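Local structure of putative invasin (Yersinia pseudotuberculosis IP 31758, 5N40) at residues Met233-Pro247 against Leu293-Pro306. The protein is an adhesin of the invasin family that probably helps the bacterium attach to host cells through a C-type lectin-like domain. The protein carries 1 engineered substitution. Numbering follows the deposited sequence.
Sequences MAETLTASGVTFKRP and LYPLNQIQTVAGWP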
ATOM      1  N   MET A 233      15.057 -16.223  -1.349  1.00 12.56           N
ATOM      2  CA  MET A 233      16.164 -16.798  -2.103  1.00 13.08           C
ATOM      3  C   MET A 233      15.912 -18.281  -2.355  1.00 14.26           C
ATOM      4  O   MET A 233      15.356 -18.983  -1.510  1.00 13.66           O
ATOM      5  CB  MET A 233      17.472 -16.609  -1.332  1.00 13.50           C
ATOM      6  CG  MET A 233      18.711 -17.150  -2.020  1.00 12.09           C
ATOM      7  SD  MET A 233      20.177 -17.008  -0.987  1.00 14.09           S
ATOM      8  CE  MET A 233      20.213 -15.224  -0.785  1.00 13.25           C
ATOM      9  N   ALA A 234      16.321 -18.755  -3.533  1.00 13.46           N
ATOM     10  CA  ALA A 234      16.222 -20.181  -3.837  1.00 12.21           C
ATOM     11  C   ALA A 234      16.967 -21.000  -2.790  1.00 12.84           C
ATOM     12  O   ALA A 234      18.151 -20.766  -2.526  1.00 14.58           O
ATOM     13  CB  ALA A 234      16.792 -20.473  -5.223  1.00 17.33           C
ATOM     14  N   GLU A 235      16.276 -21.979  -2.204  1.00 13.85           N
ATOM     15  CA  GLU A 235      16.919 -22.838  -1.213  1.00 13.69           C
ATOM     16  C   GLU A 235      17.878 -23.814  -1.879  1.00 13.70           C
ATOM     17  O   GLU A 235      18.935 -24.133  -1.321  1.00 14.07           O
ATOM     18  CB  GLU A 235      15.872 -23.612  -0.417  1.00 17.46           C
ATOM     19  CG  GLU A 235      14.970 -22.753   0.455  1.00 18.39           C
ATOM     20  CD  GLU A 235      15.681 -22.136   1.650  1.00 21.67           C
ATOM     21  OE1 GLU A 235      16.797 -22.584   1.991  1.00 17.83           O
ATOM     22  OE2 GLU A 235      15.119 -21.197   2.254  1.00 22.64           O
ATOM     23  N   THR A 236      17.485 -24.338  -3.038  1.00 12.85           N
ATOM     24  CA  THR A 236      18.322 -25.188  -3.873  1.00 14.80           C
ATOM     25  C   THR A 236      18.109 -24.804  -5.331  1.00 11.76           C
ATOM     26  O   THR A 236      17.099 -24.197  -5.695  1.00 15.80           O
ATOM     27  CB  THR A 236      17.994 -26.682  -3.693  1.00 13.71           C
ATOM     28  OG1 THR A 236      16.663 -26.943  -4.158  1.00 18.04           O
ATOM     29  CG2 THR A 236      18.100 -27.102  -2.234  1.00 20.07           C
ATOM     30  N   LEU A 237      19.078 -25.169  -6.170  1.00 14.75           N
ATOM     31  CA  LEU A 237      18.942 -25.100  -7.616  1.00 12.96           C
ATOM     32  C   LEU A 237      19.413 -26.425  -8.205  1.00 12.31           C
ATOM     33  O   LEU A 237      20.274 -27.095  -7.638  1.00 13.66           O
ATOM     34  CB  LEU A 237      19.759 -23.952  -8.214  1.00 14.32           C
ATOM     35  CG  LEU A 237      19.423 -22.528  -7.748  1.00 14.06           C
ATOM     36  CD1 LEU A 237      20.518 -21.573  -8.198  1.00 15.21           C
ATOM     37  CD2 LEU A 237      18.072 -22.080  -8.287  1.00 16.81           C
ATOM     38  N   THR A 238      18.842 -26.803  -9.339  1.00 13.39           N
ATOM     39  CA  THR A 238      19.195 -28.064  -9.981  1.00 12.81           C
ATOM     40  C   THR A 238      19.648 -27.834 -11.416  1.00 14.84           C
ATOM     41  O   THR A 238      19.048 -27.052 -12.160  1.00 17.96           O
ATOM     42  CB  THR A 238      18.014 -29.033  -9.942  1.00 14.19           C
ATOM     43  OG1 THR A 238      17.619 -29.245  -8.578  1.00 18.84           O
ATOM     44  CG2 THR A 238      18.381 -30.369 -10.576  1.00 20.38           C
ATOM     45  N   ALA A 239      20.707 -28.539 -11.807  1.00 18.28           N
ATOM     46  CA  ALA A 239      21.194 -28.491 -13.180  1.00 12.96           C
ATOM     47  C   ALA A 239      21.600 -29.902 -13.588  1.00 16.60           C
ATOM     48  O   ALA A 239      22.593 -30.436 -13.088  1.00 16.78           O
ATOM     49  CB  ALA A 239      22.358 -27.514 -13.330  1.00 18.97           C
ATOM     50  N   SER A 240      20.800 -30.501 -14.468  1.00 20.79           N
ATOM     51  CA  SER A 240      21.093 -31.795 -15.075  0.65 21.21           C
ATOM     52  C   SER A 240      21.444 -32.850 -14.022  1.00 18.88           C
ATOM     53  O   SER A 240      22.502 -33.486 -14.052  1.00 22.69           O
ATOM     54  CB  SER A 240      22.201 -31.636 -16.114  0.65 22.69           C
ATOM     55  OG  SER A 240      21.764 -30.743 -17.127  0.65 17.41           O
ATOM     56  N   GLY A 241      20.511 -33.041 -13.089  1.00 18.42           N
ATOM     57  CA  GLY A 241      20.633 -34.089 -12.098  1.00 19.19           C
ATOM     58  C   GLY A 241      21.561 -33.796 -10.945  1.00 18.81           C
ATOM     59  O   GLY A 241      21.808 -34.691 -10.132  1.00 23.40           O
ATOM     60  N   VAL A 242      22.086 -32.577 -10.843  1.00 20.43           N
ATOM     61  CA  VAL A 242      22.928 -32.165  -9.727  1.00 17.19           C
ATOM     62  C   VAL A 242      22.200 -31.040  -9.005  1.00 17.29           C
ATOM     63  O   VAL A 242      21.739 -30.088  -9.643  1.00 16.16           O
ATOM     64  CB  VAL A 242      24.325 -31.717 -10.201  1.00 18.84           C
ATOM     65  CG1 VAL A 242      25.227 -31.389  -9.010  1.00 17.61           C
ATOM     66  CG2 VAL A 242      24.969 -32.802 -11.067  1.00 18.66           C
ATOM     67  N   THR A 243      22.069 -31.168  -7.686  1.00 18.39           N
ATOM     68  CA  THR A 243      21.331 -30.215  -6.866  1.00 15.65           C
ATOM     69  C   THR A 243      22.303 -29.459  -5.971  1.00 17.70           C
ATOM     70  O   THR A 243      23.174 -30.067  -5.343  1.00 18.99           O
ATOM     71  CB  THR A 243      20.266 -30.920  -6.020  1.00 22.41           C
ATOM     72  OG1 THR A 243      19.298 -31.528  -6.884  1.00 25.14           O
ATOM     73  CG2 THR A 243      19.549 -29.936  -5.098  1.00 21.75           C
ATOM     74  N   PHE A 244      22.140 -28.137  -5.912  1.00 16.06           N
ATOM     75  CA  PHE A 244      23.057 -27.241  -5.217  1.00 13.21           C
ATOM     76  C   PHE A 244      22.294 -26.467  -4.147  1.00 15.11           C
ATOM     77  O   PHE A 244      21.219 -25.929  -4.420  1.00 16.80           O
ATOM     78  CB  PHE A 244      23.705 -26.253  -6.195  1.00 14.78           C
ATOM     79  CG  PHE A 244      24.368 -26.895  -7.396  1.00 13.32           C
ATOM     80  CD1 PHE A 244      23.617 -27.283  -8.506  1.00 14.21           C
ATOM     81  CD2 PHE A 244      25.742 -27.062  -7.437  1.00 17.83           C
ATOM     82  CE1 PHE A 244      24.225 -27.845  -9.610  1.00 15.85           C
ATOM     83  CE2 PHE A 244      26.350 -27.627  -8.548  1.00 17.16           C
ATOM     84  CZ  PHE A 244      25.589 -28.012  -9.631  1.00 14.57           C
ATOM     85  N   LYS A 245      22.858 -26.393  -2.943  1.00 12.43           N
ATOM     86  CA  LYS A 245      22.232 -25.678  -1.832  1.00 13.30           C
ATOM     87  C   LYS A 245      22.705 -24.230  -1.802  1.00 15.32           C
ATOM     88  O   LYS A 245      23.864 -23.934  -2.114  1.00 14.44           O
ATOM     89  CB  LYS A 245      22.572 -26.370  -0.509  1.00 18.92           C
ATOM     90  CG  LYS A 245      21.688 -25.990   0.669  1.00 16.46           C
ATOM     91  CD  LYS A 245      22.213 -26.615   1.959  1.00 18.54           C
ATOM     92  CE  LYS A 245      21.192 -26.553   3.084  1.00 20.68           C
ATOM     93  NZ  LYS A 245      20.690 -25.160   3.297  1.00 23.93           N
ATOM     94  N   ARG A 246      21.802 -23.320  -1.426  1.00 13.00           N
ATOM     95  CA  ARG A 246      22.203 -21.939  -1.245  1.00 14.69           C
ATOM     96  C   ARG A 246      23.319 -21.873  -0.206  1.00 13.65           C
ATOM     97  O   ARG A 246      23.460 -22.777   0.622  1.00 16.47           O
ATOM     98  CB  ARG A 246      21.019 -21.077  -0.800  1.00 14.51           C
ATOM     99  CG  ARG A 246      20.457 -21.415   0.567  1.00 14.19           C
ATOM    100  CD  ARG A 246      19.576 -20.289   1.064  1.00 13.83           C
ATOM    101  NE  ARG A 246      18.897 -20.588   2.326  1.00 16.74           N
ATOM    102  CZ  ARG A 246      19.421 -20.415   3.539  1.00 15.56           C
ATOM    103  NH1 ARG A 246      20.655 -19.953   3.698  1.00 15.28           N
ATOM    104  NH2 ARG A 246      18.698 -20.708   4.611  1.00 19.48           N
ATOM    105  N   PRO A 247      24.127 -20.816  -0.227  1.00 14.43           N
ATOM    106  CA  PRO A 247      25.117 -20.636   0.841  1.00 15.24           C
ATOM    107  C   PRO A 247      24.445 -20.388   2.184  1.00 19.73           C
ATOM    108  O   PRO A 247      23.287 -19.970   2.268  1.00 14.87           O
ATOM    109  CB  PRO A 247      25.927 -19.417   0.386  1.00 17.54           C
ATOM    110  CG  PRO A 247      25.062 -18.713  -0.595  1.00 19.42           C
ATOM    111  CD  PRO A 247      24.224 -19.766  -1.252  1.00 17.53           C
ATOM    112  N   LEU A 293      22.940 -22.347 -16.681  1.00 18.89           N
ATOM    113  CA  LEU A 293      21.491 -22.287 -16.561  1.00 19.02           C
ATOM    114  C   LEU A 293      21.027 -20.878 -16.201  1.00 18.61           C
ATOM    115  O   LEU A 293      19.980 -20.423 -16.678  1.00 19.71           O
ATOM    116  CB  LEU A 293      21.028 -23.296 -15.511  1.00 25.55           C
ATOM    117  CG  LEU A 293      19.762 -24.106 -15.770  1.00 32.72           C
ATOM    118  CD1 LEU A 293      19.872 -24.898 -17.059  1.00 31.29           C
ATOM    119  CD2 LEU A 293      19.524 -25.044 -14.600  1.00 31.74           C
ATOM    120  N   TYR A 294      21.800 -20.172 -15.374  1.00 15.98           N
ATOM    121  CA  TYR A 294      21.468 -18.820 -14.916  1.00 14.79           C
ATOM    122  C   TYR A 294      22.659 -17.902 -15.166  1.00 16.87           C
ATOM    123  O   TYR A 294      23.341 -17.479 -14.224  1.00 17.32           O
ATOM    124  CB  TYR A 294      21.100 -18.826 -13.430  1.00 15.91           C
ATOM    125  CG  TYR A 294      20.042 -19.842 -13.066  1.00 15.69           C
ATOM    126  CD1 TYR A 294      18.696 -19.570 -13.257  1.00 19.70           C
ATOM    127  CD2 TYR A 294      20.395 -21.078 -12.535  1.00 16.54           C
ATOM    128  CE1 TYR A 294      17.723 -20.508 -12.926  1.00 20.26           C
ATOM    129  CE2 TYR A 294      19.435 -22.014 -12.203  1.00 23.01           C
ATOM    130  CZ  TYR A 294      18.102 -21.728 -12.401  1.00 22.03           C
ATOM    131  OH  TYR A 294      17.154 -22.675 -12.062  1.00 21.22           O
ATOM    132  N   PRO A 295      22.939 -17.571 -16.425  1.00 17.76           N
ATOM    133  CA  PRO A 295      24.190 -16.886 -16.768  1.00 18.14           C
ATOM    134  C   PRO A 295      24.087 -15.380 -16.539  1.00 16.68           C
ATOM    135  O   PRO A 295      23.041 -14.853 -16.165  1.00 16.93           O
ATOM    136  CB  PRO A 295      24.357 -17.224 -18.250  1.00 18.36           C
ATOM    137  CG  PRO A 295      22.959 -17.278 -18.764  1.00 18.39           C
ATOM    138  CD  PRO A 295      22.108 -17.816 -17.619  1.00 17.77           C
ATOM    139  N   LEU A 296      25.206 -14.685 -16.766  1.00 17.24           N
ATOM    140  CA  LEU A 296      25.223 -13.217 -16.758  1.00 16.47           C
ATOM    141  C   LEU A 296      24.780 -12.658 -15.403  1.00 17.01           C
ATOM    142  O   LEU A 296      24.080 -11.647 -15.325  1.00 20.86           O
ATOM    143  CB  LEU A 296      24.345 -12.660 -17.882  1.00 16.00           C
ATOM    144  CG  LEU A 296      24.476 -13.364 -19.230  1.00 16.81           C
ATOM    145  CD1 LEU A 296      23.473 -12.802 -20.200  1.00 18.46           C
ATOM    146  CD2 LEU A 296      25.895 -13.252 -19.787  1.00 17.20           C
ATOM    147  N   ASN A 297      25.217 -13.321 -14.332  1.00 17.34           N
ATOM    148  CA  ASN A 297      24.907 -12.979 -12.944  1.00 18.28           C
ATOM    149  C   ASN A 297      23.451 -13.231 -12.574  1.00 20.99           C
ATOM    150  O   ASN A 297      22.959 -12.694 -11.566  1.00 17.55           O
ATOM    151  CB  ASN A 297      25.269 -11.529 -12.616  1.00 24.56           C
ATOM    152  CG  ASN A 297      25.537 -11.332 -11.145  1.00 24.01           C
ATOM    153  OD1 ASN A 297      26.035 -12.236 -10.478  1.00 19.00           O
ATOM    154  ND2 ASN A 297      25.197 -10.159 -10.623  1.00 23.60           N
ATOM    155  N   GLN A 298      22.738 -14.042 -13.352  1.00 18.28           N
ATOM    156  CA  GLN A 298      21.396 -14.431 -12.954  1.00 18.64           C
ATOM    157  C   GLN A 298      21.403 -15.422 -11.797  1.00 14.65           C
ATOM    158  O   GLN A 298      20.349 -15.656 -11.198  1.00 17.02           O
ATOM    159  CB  GLN A 298      20.639 -14.981 -14.167  1.00 18.36           C
ATOM    160  CG  GLN A 298      20.221 -13.857 -15.122  1.00 17.80           C
ATOM    161  CD  GLN A 298      19.510 -14.329 -16.366  1.00 21.55           C
ATOM    162  OE1 GLN A 298      18.315 -14.079 -16.543  1.00 25.91           O
ATOM    163  NE2 GLN A 298      20.245 -14.985 -17.257  1.00 20.13           N
ATOM    164  N   ILE A 299      22.562 -15.971 -11.430  1.00 17.45           N
ATOM    165  CA  ILE A 299      22.656 -16.660 -10.148  1.00 15.39           C
ATOM    166  C   ILE A 299      22.228 -15.715  -9.035  1.00 12.23           C
ATOM    167  O   ILE A 299      21.601 -16.138  -8.056  1.00 15.23           O
ATOM    168  CB  ILE A 299      24.081 -17.205  -9.934  1.00 14.20           C
ATOM    169  CG1 ILE A 299      24.349 -18.391 -10.883  1.00 18.43           C
ATOM    170  CG2 ILE A 299      24.307 -17.628  -8.488  1.00 13.48           C
ATOM    171  CD1 ILE A 299      23.530 -19.636 -10.583  1.00 15.50           C
ATOM    172  N   GLN A 300      22.517 -14.423  -9.186  1.00 16.44           N
ATOM    173  CA  GLN A 300      22.071 -13.406  -8.239  1.00 15.37           C
ATOM    174  C   GLN A 300      20.692 -12.845  -8.587  1.00 16.81           C
ATOM    175  O   GLN A 300      19.813 -12.768  -7.718  1.00 17.88           O
ATOM    176  CB  GLN A 300      23.100 -12.270  -8.170  1.00 16.57           C
ATOM    177  CG  GLN A 300      22.773 -11.197  -7.115  1.00 18.30           C
ATOM    178  CD  GLN A 300      23.488  -9.878  -7.372  1.00 29.82           C
ATOM    179  OE1 GLN A 300      24.705  -9.835  -7.538  1.00 27.88           O
ATOM    180  NE2 GLN A 300      22.726  -8.791  -7.406  1.00 34.85           N
ATOM    181  N   THR A 301      20.478 -12.430  -9.838  1.00 17.28           N
ATOM    182  CA  THR A 301      19.272 -11.675 -10.157  1.00 21.17           C
ATOM    183  C   THR A 301      18.040 -12.554 -10.382  1.00 20.74           C
ATOM    184  O   THR A 301      16.920 -12.039 -10.349  1.00 19.74           O
ATOM    185  CB  THR A 301      19.521 -10.779 -11.378  1.00 22.88           C
ATOM    186  OG1 THR A 301      20.065 -11.549 -12.459  1.00 21.79           O
ATOM    187  CG2 THR A 301      20.497  -9.669 -11.023  1.00 25.57           C
ATOM    188  N   VAL A 302      18.199 -13.856 -10.585  1.00 16.63           N
ATOM    189  CA  VAL A 302      17.059 -14.773 -10.640  1.00 16.61           C
ATOM    190  C   VAL A 302      16.903 -15.546  -9.337  1.00 15.31           C
ATOM    191  O   VAL A 302      15.814 -15.585  -8.757  1.00 15.73           O
ATOM    192  CB  VAL A 302      17.186 -15.736 -11.842  1.00 20.33           C
ATOM    193  CG1 VAL A 302      16.113 -16.816 -11.777  1.00 17.66           C
ATOM    194  CG2 VAL A 302      17.066 -14.970 -13.141  1.00 21.94           C
ATOM    195  N   ALA A 303      17.982 -16.175  -8.862  1.00 16.73           N
ATOM    196  CA  ALA A 303      17.905 -17.043  -7.690  1.00 17.01           C
ATOM    197  C   ALA A 303      18.291 -16.354  -6.393  1.00 15.61           C
ATOM    198  O   ALA A 303      17.992 -16.889  -5.322  1.00 13.99           O
ATOM    199  CB  ALA A 303      18.800 -18.276  -7.875  1.00 14.33           C
ATOM    200  N   GLY A 304      18.944 -15.197  -6.461  1.00 13.29           N
ATOM    201  CA  GLY A 304      19.293 -14.430  -5.288  1.00 13.04           C
ATOM    202  C   GLY A 304      20.618 -14.766  -4.632  1.00 14.83           C
ATOM    203  O   GLY A 304      20.987 -14.096  -3.663  1.00 13.61           O
ATOM    204  N   TRP A 305      21.367 -15.752  -5.125  1.00 13.22           N
ATOM    205  CA  TRP A 305      22.586 -16.138  -4.413  1.00 13.21           C
ATOM    206  C   TRP A 305      23.651 -15.046  -4.540  1.00 15.42           C
ATOM    207  O   TRP A 305      23.750 -14.396  -5.583  1.00 16.05           O
ATOM    208  CB  TRP A 305      23.146 -17.455  -4.945  1.00 15.07           C
ATOM    209  CG  TRP A 305      22.258 -18.627  -4.727  1.00 13.16           C
ATOM    210  CD1 TRP A 305      20.954 -18.606  -4.342  1.00 13.19           C
ATOM    211  CD2 TRP A 305      22.605 -20.007  -4.899  1.00 12.57           C
ATOM    212  NE1 TRP A 305      20.467 -19.886  -4.253  1.00 13.77           N
ATOM    213  CE2 TRP A 305      21.460 -20.766  -4.595  1.00 17.07           C
ATOM    214  CE3 TRP A 305      23.774 -20.669  -5.275  1.00 14.65           C
ATOM    215  CZ2 TRP A 305      21.448 -22.157  -4.649  1.00 15.34           C
ATOM    216  CZ3 TRP A 305      23.759 -22.059  -5.337  1.00 13.08           C
ATOM    217  CH2 TRP A 305      22.606 -22.783  -5.023  1.00 16.26           C
ATOM    218  N   PRO A 306      24.456 -14.818  -3.496  1.00 14.96           N
ATOM    219  CA  PRO A 306      25.493 -13.772  -3.559  1.00 17.17           C
ATOM    220  C   PRO A 306      26.668 -14.224  -4.414  1.00 15.51           C
ATOM    221  O   PRO A 306      27.238 -15.294  -4.182  1.00 19.37           O
ATOM    222  CB  PRO A 306      25.911 -13.602  -2.095  1.00 16.85           C
ATOM    223  CG  PRO A 306      25.655 -14.947  -1.492  1.00 17.24           C
ATOM    224  CD  PRO A 306      24.434 -15.486  -2.182  1.00 15.64           C
TER
HETATM  225  O   HOH W   1      17.145 -25.373 -11.443  1.00 19.71           O
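The indole of Trp305 slots between the start of the β-hairpin and its returning end, apolar groups on both faces. Leu237 CD1 sits over the six-membered ring, 3.9 Å from its centroid, in a CH-pi contact; on the opposite face Arg246 CA lies above the same ring and Pro247 CD above the five-membered one. With CG anti to the carbonyl carbon (chi1 -64°), the indole extends back toward the hairpin. Met233 crosses it at about a right angle, its CG 3.5 Å from Trp305 CD1 and its sulfur placed obliquely in a Met-aromatic contact. Leu237 CD1 also meets Ala303 CB at 3.7 Å, while Leu237 CD2 leans obliquely on the Tyr294 ring. Pro247 CG meets Pro306 CD at 3.7 Å.

Two hydrogen bonds use both polar backbone atoms of Ala234. Its N donates to Ala303 O (3.1 Å); its O accepts from Trp305 NE1 (3.0 Å), tilted from the ring plane, and with the packing on both faces helps hold the indole's rotation. A water bridges Thr238 O, to which it donates, and Tyr294 OH.

The contact joins the hairpin of strands 236-239 and 242-245 and its flanking residues to residues on either side of helix 298-301 within the C-type lectin-like domain. Leu290 of helix 284-293 packs against Leu237 and Phe244, Trp267 of strand 265-269 touches Met233 and both prolines, and Tyr311 of strand 311-313 adjoins Trp305 and Pro247.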